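Local coordinates for peptidoglycan-recognition protein SD (Drosophila melanogaster, PDB 2RKQ) that binds bacterial peptidoglycan and activates the Toll pathway of innate immunity in response to Gram-positive bacteria, at residues 54-57 with 58-62; 72-75 with 76-80; 87-91 with 92-96; 122-125 with 126-130. One frame throughout, in Å; residues are numbered along the deposited sequence.

Overall arrangement
Each contact is local, made between neighbours in one unbroken run of chain, so the four follow in series and none crosses or encloses another. Contact 1 ends helix 42-58 and turns the chain off it. Contact 2 closes the hairpin turn that joins strand 69-71 to strand 77-79. Contact 3 folds up the loop leading to strand 97-102, and contact 4 ends helix 113-128. Contacts 1 and 3 meet where Phe62 packs on Ala88; contacts 2 and 4 meet where Val77 of the sheet touches Leu122 of the helix. Contacts 1 and 4 lie on opposite sides of the chain's centre, their own centres about 28 Å apart.

Contact 1. Residues 54-57 with 58-62; sequences NFQM and SKQKF
Phe55 and Lys59 meet one helical turn apart, the aliphatic root of the lysine lying over one face of the ring. Lys59 CB makes a CH-pi contact 4.0 Å from the centroid of the Phe55 ring, 22° off its normal, and Lys59 CG comes to 3.4 Å from Phe55 CD2. With CG anti to the backbone N, a chi1 of 177° swings the Phe55 ring so that its face meets Lys59 CB and CG, while the lysine bends at chi2 and leads its ammonium group away. The amide of Gln60 reaches the ring edge, NE2 3.6 Å from Phe55 CE1. Gln56 and Gln60 run side by side, and Gln60 NE2 gives Gln56 OE1 a weak hydrogen bond of 3.4 Å. Gln56 OE1 also lies at the edge of the Phe62 ring, while Gln60 CB sits over the centre of one face of that ring.

The backbone positions these groups. Phe55 O accepts from both Lys59 N (2.7 Å) and Gln60 N (3.3 Å), a forked bond at the end of helix 42-58. Lys61, at positive phi, then turns the chain, and Phe62 N returns to Gln56 O at 2.9 Å. Beyond the turn Phe62 packs on Ala88, and Gln56 on Ile65. A water bonded to Ser58 OG gives a weak bond to Asn54 O.

Long side chains suit this helix end at the surface: lysine offers methylene groups to a phenyl face, its ammonium at an exposed position probably solvated, and the weak amide pair suggests that apolar contact and backbone bonds probably contribute more.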
ATOM      1  N   ASN A  54       2.888  -2.418  14.398  1.00 12.19           N
ATOM      2  CA  ASN A  54       3.014  -3.220  15.617  1.00 13.26           C
ATOM      3  C   ASN A  54       2.104  -4.444  15.572  1.00 13.95           C
ATOM      4  O   ASN A  54       2.509  -5.533  15.996  1.00 14.80           O
ATOM      5  CB  ASN A  54       2.676  -2.403  16.867  1.00 12.67           C
ATOM      6  CG  ASN A  54       3.660  -1.269  17.159  1.00 15.84           C
ATOM      7  OD1 ASN A  54       3.345  -0.381  17.965  1.00 20.34           O
ATOM      8  ND2 ASN A  54       4.827  -1.276  16.532  1.00 15.94           N
ATOM      9  N   PHE A  55       0.882  -4.282  15.074  1.00 14.35           N
ATOM     10  CA  PHE A  55      -0.032  -5.415  14.947  1.00 15.52           C
ATOM     11  C   PHE A  55       0.518  -6.457  13.981  1.00 15.07           C
ATOM     12  O   PHE A  55       0.546  -7.652  14.281  1.00 15.45           O
ATOM     13  CB  PHE A  55      -1.413  -4.970  14.463  1.00 16.31           C
ATOM     14  CG  PHE A  55      -2.374  -6.111  14.245  1.00 18.59           C
ATOM     15  CD1 PHE A  55      -2.565  -6.650  12.971  1.00 19.03           C
ATOM     16  CD2 PHE A  55      -3.081  -6.651  15.320  1.00 20.41           C
ATOM     17  CE1 PHE A  55      -3.447  -7.712  12.768  1.00 20.45           C
ATOM     18  CE2 PHE A  55      -3.969  -7.716  15.123  1.00 22.49           C
ATOM     19  CZ  PHE A  55      -4.148  -8.242  13.841  1.00 21.87           C
ATOM     20  N   GLN A  56       0.947  -6.016  12.807  1.00 13.97           N
ATOM     21  CA  GLN A  56       1.439  -6.963  11.813  1.00 13.93           C
ATOM     22  C   GLN A  56       2.716  -7.666  12.264  1.00 14.17           C
ATOM     23  O   GLN A  56       2.906  -8.862  12.010  1.00 14.86           O
ATOM     24  CB  GLN A  56       1.658  -6.260  10.477  1.00 13.75           C
ATOM     25  CG  GLN A  56       0.346  -5.768   9.893  1.00 13.92           C
ATOM     26  CD  GLN A  56       0.446  -5.477   8.425  1.00 14.87           C
ATOM     27  OE1 GLN A  56      -0.344  -5.994   7.617  1.00 19.12           O
ATOM     28  NE2 GLN A  56       1.434  -4.709   8.055  1.00 13.86           N
ATOM     29  N   MET A  57       3.599  -6.936  12.928  1.00 13.40           N
ATOM     30  CA  MET A  57       4.832  -7.539  13.387  1.00 14.27           C
ATOM     31  C   MET A  57       4.585  -8.428  14.598  1.00 15.01           C
ATOM     32  O   MET A  57       5.130  -9.535  14.680  1.00 16.08           O
ATOM     33  CB  MET A  57       5.860  -6.460  13.690  1.00 13.54           C
ATOM     34  CG  MET A  57       6.355  -5.744  12.442  1.00 13.66           C
ATOM     35  SD  MET A  57       7.525  -4.415  12.763  1.00 14.02           S
ATOM     36  CE  MET A  57       8.928  -5.337  13.366  1.00 13.32           C
ATOM     37  N   SER A  58       3.768  -7.962  15.539  1.00 16.30           N
ATOM     38  CA  SER A  58       3.523  -8.732  16.761  1.00 17.42           C
ATOM     39  C   SER A  58       2.494  -9.852  16.641  1.00 18.41           C
ATOM     40  O   SER A  58       2.754 -10.971  17.111  1.00 20.13           O
ATOM     41  CB  SER A  58       3.135  -7.802  17.901  1.00 17.62           C
ATOM     42  OG  SER A  58       4.295  -7.243  18.460  0.50 16.92           O
ATOM     43  N   LYS A  59       1.354  -9.582  16.022  1.00 19.75           N
ATOM     44  CA  LYS A  59       0.283 -10.577  15.925  1.00 21.11           C
ATOM     45  C   LYS A  59       0.397 -11.444  14.676  1.00 21.49           C
ATOM     46  O   LYS A  59       0.257 -12.669  14.758  1.00 22.36           O
ATOM     47  CB  LYS A  59      -1.098  -9.911  15.966  1.00 20.91           C
ATOM     48  CG  LYS A  59      -1.298  -8.918  17.108  1.00 22.33           C
ATOM     49  CD  LYS A  59      -1.289  -9.606  18.438  1.00 22.83           C
ATOM     50  CE  LYS A  59      -1.744  -8.678  19.549  1.00 22.69           C
ATOM     51  NZ  LYS A  59      -1.481  -9.361  20.857  1.00 20.15           N
ATOM     52  N   GLN A  60       0.626 -10.815  13.522  1.00 21.18           N
ATOM     53  CA  GLN A  60       0.742 -11.558  12.265  1.00 21.16           C
ATOM     54  C   GLN A  60       2.158 -12.114  12.088  1.00 20.56           C
ATOM     55  O   GLN A  60       2.379 -13.000  11.244  1.00 20.62           O
ATOM     56  CB  GLN A  60       0.314 -10.711  11.053  1.00 21.22           C
ATOM     57  CG  GLN A  60      -1.196 -10.365  10.994  1.00 21.81           C
ATOM     58  CD  GLN A  60      -1.573  -9.552   9.768  1.00 23.03           C
ATOM     59  OE1 GLN A  60      -2.006 -10.101   8.743  1.00 26.00           O
ATOM     60  NE2 GLN A  60      -1.423  -8.238   9.861  1.00 24.33           N
ATOM     61  N   LYS A  61       3.104 -11.612  12.886  1.00 18.59           N
ATOM     62  CA  LYS A  61       4.493 -12.078  12.908  1.00 17.96           C
ATOM     63  C   LYS A  61       5.235 -11.786  11.581  1.00 16.19           C
ATOM     64  O   LYS A  61       6.207 -12.458  11.223  1.00 15.50           O
ATOM     65  CB  LYS A  61       4.564 -13.576  13.299  1.00 18.22           C
ATOM     66  CG  LYS A  61       3.593 -14.020  14.410  1.00 21.97           C
ATOM     67  CD  LYS A  61       3.992 -13.477  15.773  1.00 26.35           C
ATOM     68  CE  LYS A  61       3.157 -14.130  16.883  1.00 28.24           C
ATOM     69  NZ  LYS A  61       3.857 -15.316  17.491  1.00 29.05           N
ATOM     70  N   PHE A  62       4.787 -10.747  10.879  1.00 14.69           N
ATOM     71  CA  PHE A  62       5.526 -10.225   9.717  1.00 13.58           C
ATOM     72  C   PHE A  62       6.831  -9.601  10.187  1.00 12.80           C
ATOM     73  O   PHE A  62       6.932  -9.166  11.345  1.00 12.86           O
ATOM     74  CB  PHE A  62       4.727  -9.141   8.977  1.00 13.74           C
ATOM     75  CG  PHE A  62       3.480  -9.621   8.302  1.00 15.59           C
ATOM     76  CD1 PHE A  62       2.592  -8.685   7.781  1.00 15.40           C
ATOM     77  CD2 PHE A  62       3.195 -10.985   8.143  1.00 17.27           C
ATOM     78  CE1 PHE A  62       1.436  -9.097   7.126  1.00 15.80           C
ATOM     79  CE2 PHE A  62       2.021 -11.410   7.486  1.00 17.81           C
ATOM     80  CZ  PHE A  62       1.142 -10.447   6.993  1.00 17.66           C
TER
HETATM   81  O   HOH W   1       5.500  -5.048  17.604  1.00 36.77           O

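Contact 2. Residues 72-75 with 76-80; sequences GGNG and KVYEG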
ATOM      1  N   GLY A  72      -2.962   7.847   4.216  1.00 11.14           N
ATOM      2  CA  GLY A  72      -3.904   8.239   5.259  1.00 11.57           C
ATOM      3  C   GLY A  72      -5.053   9.037   4.698  1.00 11.50           C
ATOM      4  O   GLY A  72      -4.982   9.575   3.588  1.00 11.80           O
ATOM      5  N   GLY A  73      -6.134   9.104   5.472  1.00 12.14           N
ATOM      6  CA  GLY A  73      -7.269   9.945   5.098  1.00 13.29           C
ATOM      7  C   GLY A  73      -6.948  11.421   5.125  1.00 13.50           C
ATOM      8  O   GLY A  73      -7.709  12.241   4.626  1.00 14.49           O
ATOM      9  N   ASN A  74      -5.806  11.771   5.716  1.00 13.20           N
ATOM     10  CA  ASN A  74      -5.261  13.129   5.624  1.00 12.86           C
ATOM     11  C   ASN A  74      -4.572  13.418   4.292  1.00 12.43           C
ATOM     12  O   ASN A  74      -4.023  14.513   4.084  1.00 14.20           O
ATOM     13  CB  ASN A  74      -4.248  13.364   6.747  1.00 13.16           C
ATOM     14  CG  ASN A  74      -3.060  12.400   6.682  1.00 13.13           C
ATOM     15  OD1 ASN A  74      -3.046  11.430   5.910  1.00 12.26           O
ATOM     16  ND2 ASN A  74      -2.039  12.678   7.502  1.00 11.40           N
ATOM     17  N   GLY A  75      -4.553  12.412   3.411  1.00 12.51           N
ATOM     18  CA  GLY A  75      -3.944  12.564   2.093  1.00 13.02           C
ATOM     19  C   GLY A  75      -2.444  12.350   2.044  1.00 13.35           C
ATOM     20  O   GLY A  75      -1.832  12.548   0.993  1.00 14.94           O
ATOM     21  N   LYS A  76      -1.851  11.953   3.167  1.00 12.37           N
ATOM     22  CA  LYS A  76      -0.398  11.766   3.226  1.00 11.77           C
ATOM     23  C   LYS A  76      -0.012  10.343   2.890  1.00 11.25           C
ATOM     24  O   LYS A  76      -0.737   9.398   3.199  1.00 11.10           O
ATOM     25  CB  LYS A  76       0.148  12.147   4.599  1.00 12.44           C
ATOM     26  CG  LYS A  76       0.158  13.662   4.799  1.00 14.09           C
ATOM     27  CD  LYS A  76       0.931  14.071   6.035  1.00 16.93           C
ATOM     28  CE  LYS A  76       1.103  15.594   6.082  1.00 19.51           C
ATOM     29  NZ  LYS A  76       1.947  15.999   7.214  0.50 20.72           N
ATOM     30  N   VAL A  77       1.157  10.213   2.269  1.00 10.57           N
ATOM     31  CA  VAL A  77       1.691   8.915   1.873  1.00 10.92           C
ATOM     32  C   VAL A  77       2.808   8.586   2.846  1.00 10.95           C
ATOM     33  O   VAL A  77       3.729   9.380   3.019  1.00 12.27           O
ATOM     34  CB  VAL A  77       2.276   8.939   0.466  1.00 10.87           C
ATOM     35  CG1 VAL A  77       2.903   7.576   0.146  1.00 10.96           C
ATOM     36  CG2 VAL A  77       1.202   9.328  -0.564  1.00 11.75           C
ATOM     37  N   TYR A  78       2.676   7.435   3.509  1.00 11.07           N
ATOM     38  CA  TYR A  78       3.650   6.963   4.497  1.00 10.60           C
ATOM     39  C   TYR A  78       4.481   5.837   3.917  1.00 10.76           C
ATOM     40  O   TYR A  78       3.964   4.904   3.295  1.00 10.45           O
ATOM     41  CB  TYR A  78       2.938   6.491   5.767  1.00 10.87           C
ATOM     42  CG  TYR A  78       2.177   7.588   6.441  1.00 10.85           C
ATOM     43  CD1 TYR A  78       0.915   7.958   5.984  1.00 10.24           C
ATOM     44  CD2 TYR A  78       2.724   8.274   7.517  1.00 11.12           C
ATOM     45  CE1 TYR A  78       0.211   9.001   6.568  1.00 11.46           C
ATOM     46  CE2 TYR A  78       2.038   9.333   8.122  1.00 10.89           C
ATOM     47  CZ  TYR A  78       0.776   9.691   7.637  1.00 10.60           C
ATOM     48  OH  TYR A  78       0.086  10.739   8.212  1.00 11.98           O
ATOM     49  N   GLU A  79       5.776   5.922   4.141  1.00 11.03           N
ATOM     50  CA  GLU A  79       6.708   4.909   3.677  1.00 11.43           C
ATOM     51  C   GLU A  79       6.665   3.643   4.533  1.00 11.72           C
ATOM     52  O   GLU A  79       6.725   3.720   5.762  1.00 11.37           O
ATOM     53  CB  GLU A  79       8.118   5.470   3.752  1.00 11.94           C
ATOM     54  CG  GLU A  79       9.166   4.494   3.283  1.00 13.12           C
ATOM     55  CD  GLU A  79      10.568   5.051   3.415  1.00 15.36           C
ATOM     56  OE1 GLU A  79      10.815   5.904   4.307  1.00 14.55           O
ATOM     57  OE2 GLU A  79      11.416   4.606   2.618  1.00 18.71           O
ATOM     58  N   GLY A  80       6.556   2.504   3.855  1.00 10.85           N
ATOM     59  CA  GLY A  80       6.629   1.186   4.495  1.00 10.94           C
ATOM     60  C   GLY A  80       7.922   0.495   4.109  1.00 11.71           C
ATOM     61  O   GLY A  80       9.013   1.075   4.223  1.00 11.99           O
TER
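Asn74 and Tyr78 approach from opposite directions with amide and ring nearly coplanar, 6° apart, and meet at the phenol oxygen. Asn74 ND2 donates to Tyr78 OH over 3.0 Å, the hydroxyl lying close to the amide plane. The other branch turns back: Asn74 OD1 accepts from Lys76 N (3.0 Å), an Asx turn, with the donor well above the carbonyl plane. A chi1 of 61° wedges Asn74 CG between its N and carbonyl carbon, which aims both branches across the turn. Lys76 crosses the amide at about a right angle on its way to a salt bridge with Asp42, whose carboxylate also accepts from Asn74 ND2.

Gly72 to Gly75 form a type I beta turn between strands 69-71 and 77-79. Gly75 suits its positive phi, and a CB on Gly72 would run into Asn74 OD1. Gly72 N bonds to Lys76 O at 2.9 Å, closing the hairpin. A leucine in place of Asn74 would probably leave Lys76 N without its acceptor, Tyr78 OH without this donor and the Asp42 carboxylate without the amide N-H. One amide thus serves as both acceptor and donor, tying turn and strand to the acid, which is likely to polarise it.

Contact 3. Residues 87-91 with 92-96; sequences GAFAG and PNNDG
Asn94 turns its amide back into the loop formed by residues 87-91, and each atom finds part of it. At the root, Asn94 CB lies 3.4 Å from Gly91 O, the same carbonyl that accepts from Asn94 N (2.9 Å). Next, CG stands anti to the carbonyl carbon (chi1 -79°), which carries the amide back toward Phe89 N and Ala90 N and brings Asn94 CG within 3.2 Å of Gly87 O. Asn94 OD1 accepts from Phe89 N at 3.0 Å along an almost straight N-H (172°), and from Ala90 N at 2.7 Å, the two donors arriving from opposite faces of the amide plane. The same oxygen sits over the centre of one Phe89 ring face, 3.9 Å above it. The nitrogen branch, Asn94 ND2, donates to a water that also takes Gly91 N.

Asparagine suits this site because its short arm carries an acceptor to two adjacent buried N-H groups. With an alanine here, Phe89 N and Ala90 N would probably be left without their shared acceptor. Gly91 meets the positive phi of the turn, and Asn93 N closes it onto Ala90 O.

The loop runs between strands 77-79 and 97-102. Phe89 packs on Val30 of strand 26-33 and meets the ring of Tyr67, its carbonyl bonds to His141, and Asn93 rests on Arg28 while its amide reaches Val144 O.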
ATOM      1  N   GLY A  87       6.957  -7.488  -0.284  1.00 10.94           N
ATOM      2  CA  GLY A  87       5.902  -7.166   0.664  1.00 11.82           C
ATOM      3  C   GLY A  87       5.342  -8.407   1.324  1.00 11.65           C
ATOM      4  O   GLY A  87       5.775  -9.528   1.043  1.00 11.84           O
ATOM      5  N   ALA A  88       4.403  -8.187   2.238  1.00 11.39           N
ATOM      6  CA  ALA A  88       3.708  -9.276   2.917  1.00 11.44           C
ATOM      7  C   ALA A  88       2.238  -8.916   2.916  1.00 13.03           C
ATOM      8  O   ALA A  88       1.705  -8.373   3.894  1.00 15.21           O
ATOM      9  CB  ALA A  88       4.228  -9.458   4.343  1.00 12.04           C
ATOM     10  N   PHE A  89       1.592  -9.192   1.793  1.00 12.81           N
ATOM     11  CA  PHE A  89       0.161  -8.935   1.646  1.00 12.81           C
ATOM     12  C   PHE A  89      -0.532  -9.961   0.752  1.00 13.37           C
ATOM     13  O   PHE A  89      -1.753  -9.992   0.721  1.00 14.39           O
ATOM     14  CB  PHE A  89      -0.113  -7.496   1.154  1.00 12.51           C
ATOM     15  CG  PHE A  89       0.625  -7.135  -0.097  1.00 11.30           C
ATOM     16  CD1 PHE A  89       0.121  -7.481  -1.346  1.00 13.30           C
ATOM     17  CD2 PHE A  89       1.834  -6.453  -0.024  1.00 11.28           C
ATOM     18  CE1 PHE A  89       0.834  -7.151  -2.510  1.00 12.74           C
ATOM     19  CE2 PHE A  89       2.551  -6.130  -1.177  1.00 11.91           C
ATOM     20  CZ  PHE A  89       2.048  -6.470  -2.420  1.00 13.92           C
ATOM     21  N   ALA A  90       0.225 -10.824   0.064  1.00 12.99           N
ATOM     22  CA  ALA A  90      -0.391 -11.704  -0.927  1.00 13.64           C
ATOM     23  C   ALA A  90       0.223 -13.094  -1.035  1.00 13.75           C
ATOM     24  O   ALA A  90       0.024 -13.780  -2.043  1.00 13.66           O
ATOM     25  CB  ALA A  90      -0.368 -11.021  -2.302  1.00 14.71           C
ATOM     26  N   GLY A  91       0.989 -13.502  -0.024  1.00 13.63           N
ATOM     27  CA  GLY A  91       1.589 -14.852  -0.032  1.00 14.76           C
ATOM     28  C   GLY A  91       2.356 -15.137  -1.316  1.00 14.78           C
ATOM     29  O   GLY A  91       3.257 -14.398  -1.680  1.00 14.45           O
ATOM     30  N   PRO A  92       1.991 -16.211  -2.042  1.00 15.70           N
ATOM     31  CA  PRO A  92       2.719 -16.544  -3.270  1.00 16.31           C
ATOM     32  C   PRO A  92       2.719 -15.436  -4.317  1.00 15.92           C
ATOM     33  O   PRO A  92       3.566 -15.425  -5.229  1.00 17.23           O
ATOM     34  CB  PRO A  92       1.960 -17.767  -3.803  1.00 16.89           C
ATOM     35  CG  PRO A  92       0.639 -17.706  -3.182  1.00 19.27           C
ATOM     36  CD  PRO A  92       0.891 -17.150  -1.790  1.00 16.06           C
ATOM     37  N   ASN A  93       1.778 -14.501  -4.187  1.00 14.65           N
ATOM     38  CA  ASN A  93       1.662 -13.394  -5.133  1.00 14.15           C
ATOM     39  C   ASN A  93       2.323 -12.099  -4.672  1.00 13.50           C
ATOM     40  O   ASN A  93       2.119 -11.048  -5.261  1.00 13.55           O
ATOM     41  CB  ASN A  93       0.190 -13.170  -5.491  1.00 14.11           C
ATOM     42  CG  ASN A  93      -0.409 -14.371  -6.192  1.00 14.93           C
ATOM     43  OD1 ASN A  93       0.229 -14.986  -7.049  1.00 15.51           O
ATOM     44  ND2 ASN A  93      -1.629 -14.728  -5.812  1.00 15.36           N
ATOM     45  N   ASN A  94       3.130 -12.186  -3.617  1.00 12.87           N
ATOM     46  CA  ASN A  94       3.889 -11.024  -3.176  1.00 13.05           C
ATOM     47  C   ASN A  94       4.905 -10.602  -4.228  1.00 12.88           C
ATOM     48  O   ASN A  94       5.251  -9.429  -4.325  1.00 12.51           O
ATOM     49  CB  ASN A  94       4.634 -11.337  -1.875  1.00 13.31           C
ATOM     50  CG  ASN A  94       3.740 -11.282  -0.660  1.00 12.86           C
ATOM     51  OD1 ASN A  94       2.848 -10.441  -0.580  1.00 13.86           O
ATOM     52  ND2 ASN A  94       3.969 -12.183   0.295  1.00 14.41           N
ATOM     53  N   ASP A  95       5.402 -11.553  -5.007  1.00 12.92           N
ATOM     54  CA  ASP A  95       6.508 -11.278  -5.914  1.00 12.73           C
ATOM     55  C   ASP A  95       6.193 -10.152  -6.891  1.00 12.23           C
ATOM     56  O   ASP A  95       5.093 -10.070  -7.439  1.00 11.52           O
ATOM     57  CB  ASP A  95       6.871 -12.521  -6.718  1.00 13.37           C
ATOM     58  CG  ASP A  95       7.472 -13.628  -5.864  1.00 16.82           C
ATOM     59  OD1 ASP A  95       7.462 -13.503  -4.619  1.00 19.12           O
ATOM     60  OD2 ASP A  95       7.937 -14.632  -6.447  1.00 19.87           O
ATOM     61  N   GLY A  96       7.180  -9.302  -7.116  1.00 11.52           N
ATOM     62  CA  GLY A  96       7.132  -8.293  -8.163  1.00 11.39           C
ATOM     63  C   GLY A  96       6.054  -7.241  -7.993  1.00 11.16           C
ATOM     64  O   GLY A  96       5.625  -6.643  -8.977  1.00 11.24           O
TER
HETATM   65  O   HOH W   2       5.522  -7.359  -2.664  1.00 10.99           O
HETATM   66  O   HOH W   3       2.067 -12.478   2.510  1.00 16.99           O

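Contact 4. Residues 122-125 with 126-130; sequences LLEQ and AVKQA
Ala126 and Val127 fill the close-packed side of this last turn of helix 113-128, against the carbonyls of Leu122 and Leu123. Ala126 N bonds to Leu122 O at 2.7 Å, and Val127 N to Leu123 O at 3.0 Å. The small methyl of Ala126 lies 3.4 Å from Leu122 O. With CG1 anti to the backbone N (chi1 174°), Val127 CG2 approaches Leu123 O equally closely. Short or branched apolar residues suit this face: Leu122, Leu123 and Ala126 are buried, and Val127 at the margin is partly so.

The solvent side is looser. Glu124 and Lys128 extend side by side, pointing the same way, and join in a salt bridge of 2.9 Å between Glu124 OE1 and Lys128 NZ. The ammonium meets the carboxylate on its anti side, and both residues are exposed, so water probably weakens the attraction. Gln125, in contrast, is buried, its CG and backbone O overlaid by the exposed Gln129, whose CG lies 3.3 Å from Gln125 O.

Ala130, at positive phi, ends the helix in a Schellman motif: Ala130 N bonds to Val127 O, and Gln131 N pairs with Ala126 O. Beneath the helix lies the mixed sheet, where Leu122 and Leu123 pack on Ile100 and Ala126 on Leu98 of strand 97-102, and Leu123 and Val127 touch Tyr136 of strand 136-140. Leu123, Ala126 and Val127 also meet Leu132 of the short strand 132-133 that follows the helix.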
ATOM      1  N   LEU A 122       1.458   9.093  -6.378  1.00 11.33           N
ATOM      2  CA  LEU A 122       2.455   8.120  -5.965  1.00 10.78           C
ATOM      3  C   LEU A 122       2.804   7.127  -7.063  1.00 11.39           C
ATOM      4  O   LEU A 122       3.976   6.811  -7.253  1.00 11.70           O
ATOM      5  CB  LEU A 122       1.938   7.386  -4.735  1.00 10.85           C
ATOM      6  CG  LEU A 122       2.807   6.230  -4.248  1.00 10.43           C
ATOM      7  CD1 LEU A 122       4.133   6.767  -3.762  1.00 12.59           C
ATOM      8  CD2 LEU A 122       2.074   5.507  -3.135  1.00 10.61           C
ATOM      9  N   LEU A 123       1.800   6.634  -7.790  1.00 11.10           N
ATOM     10  CA  LEU A 123       2.071   5.720  -8.882  1.00 10.90           C
ATOM     11  C   LEU A 123       2.940   6.386  -9.933  1.00 11.27           C
ATOM     12  O   LEU A 123       3.912   5.802 -10.406  1.00 11.72           O
ATOM     13  CB  LEU A 123       0.765   5.209  -9.492  1.00 11.15           C
ATOM     14  CG  LEU A 123       0.006   4.241  -8.584  1.00 11.00           C
ATOM     15  CD1 LEU A 123      -1.438   4.084  -9.029  1.00 13.28           C
ATOM     16  CD2 LEU A 123       0.742   2.893  -8.532  1.00 12.77           C
ATOM     17  N   GLU A 124       2.594   7.617 -10.279  1.00 11.28           N
ATOM     18  CA  GLU A 124       3.390   8.375 -11.250  1.00 12.30           C
ATOM     19  C   GLU A 124       4.824   8.521 -10.767  1.00 12.25           C
ATOM     20  O   GLU A 124       5.778   8.323 -11.536  1.00 12.62           O
ATOM     21  CB  GLU A 124       2.771   9.740 -11.499  1.00 13.00           C
ATOM     22  CG  GLU A 124       3.540  10.548 -12.543  1.00 17.25           C
ATOM     23  CD  GLU A 124       3.097  11.987 -12.624  1.00 24.65           C
ATOM     24  OE1 GLU A 124       3.815  12.794 -13.253  1.00 26.82           O
ATOM     25  OE2 GLU A 124       2.050  12.326 -12.041  1.00 30.23           O
ATOM     26  N   GLN A 125       4.968   8.861  -9.491  1.00 12.36           N
ATOM     27  CA  GLN A 125       6.285   9.030  -8.906  1.00 12.20           C
ATOM     28  C   GLN A 125       7.078   7.722  -8.871  1.00 12.29           C
ATOM     29  O   GLN A 125       8.266   7.702  -9.157  1.00 12.81           O
ATOM     30  CB  GLN A 125       6.123   9.588  -7.504  1.00 12.26           C
ATOM     31  CG  GLN A 125       7.423   9.757  -6.755  1.00 13.19           C
ATOM     32  CD  GLN A 125       7.246  10.678  -5.582  1.00 16.24           C
ATOM     33  OE1 GLN A 125       7.166  10.235  -4.426  1.00 19.05           O
ATOM     34  NE2 GLN A 125       7.121  11.959  -5.866  1.00 14.82           N
ATOM     35  N   ALA A 126       6.407   6.638  -8.518  1.00 11.90           N
ATOM     36  CA  ALA A 126       7.068   5.345  -8.473  1.00 11.44           C
ATOM     37  C   ALA A 126       7.603   4.958  -9.854  1.00 11.27           C
ATOM     38  O   ALA A 126       8.689   4.376  -9.960  1.00 11.44           O
ATOM     39  CB  ALA A 126       6.110   4.278  -7.952  1.00 11.31           C
ATOM     40  N   VAL A 127       6.840   5.253 -10.916  1.00 11.30           N
ATOM     41  CA  VAL A 127       7.352   5.021 -12.276  1.00 12.16           C
ATOM     42  C   VAL A 127       8.572   5.897 -12.563  1.00 12.88           C
ATOM     43  O   VAL A 127       9.597   5.387 -13.030  1.00 13.19           O
ATOM     44  CB  VAL A 127       6.267   5.250 -13.348  1.00 11.14           C
ATOM     45  CG1 VAL A 127       6.861   5.138 -14.752  1.00 12.45           C
ATOM     46  CG2 VAL A 127       5.122   4.236 -13.171  1.00 12.41           C
ATOM     47  N   LYS A 128       8.472   7.189 -12.261  1.00 13.01           N
ATOM     48  CA  LYS A 128       9.596   8.093 -12.543  1.00 14.07           C
ATOM     49  C   LYS A 128      10.858   7.738 -11.784  1.00 14.62           C
ATOM     50  O   LYS A 128      11.980   7.985 -12.262  1.00 15.92           O
ATOM     51  CB  LYS A 128       9.196   9.529 -12.260  1.00 14.00           C
ATOM     52  CG  LYS A 128       8.357  10.079 -13.365  1.00 15.93           C
ATOM     53  CD  LYS A 128       7.685  11.359 -12.971  1.00 16.02           C
ATOM     54  CE  LYS A 128       7.187  12.033 -14.230  1.00 19.12           C
ATOM     55  NZ  LYS A 128       6.570  13.340 -13.925  1.00 20.32           N
ATOM     56  N   GLN A 129      10.679   7.156 -10.605  1.00 14.24           N
ATOM     57  CA  GLN A 129      11.795   6.784  -9.747  1.00 15.32           C
ATOM     58  C   GLN A 129      12.277   5.352  -9.963  1.00 14.78           C
ATOM     59  O   GLN A 129      13.131   4.865  -9.207  1.00 15.63           O
ATOM     60  CB  GLN A 129      11.425   7.008  -8.285  1.00 15.46           C
ATOM     61  CG  GLN A 129      11.232   8.474  -7.966  1.00 18.75           C
ATOM     62  CD  GLN A 129      10.871   8.726  -6.516  1.00 23.89           C
ATOM     63  OE1 GLN A 129      10.656   7.794  -5.737  1.00 28.28           O
ATOM     64  NE2 GLN A 129      10.795   9.999  -6.147  1.00 26.88           N
ATOM     65  N   ALA A 130      11.740   4.690 -10.981  1.00 14.21           N
ATOM     66  CA  ALA A 130      12.126   3.312 -11.340  1.00 13.24           C
ATOM     67  C   ALA A 130      11.790   2.290 -10.252  1.00 13.32           C
ATOM     68  O   ALA A 130      12.454   1.264 -10.133  1.00 14.27           O
ATOM     69  CB  ALA A 130      13.623   3.228 -11.693  1.00 13.77           C
TER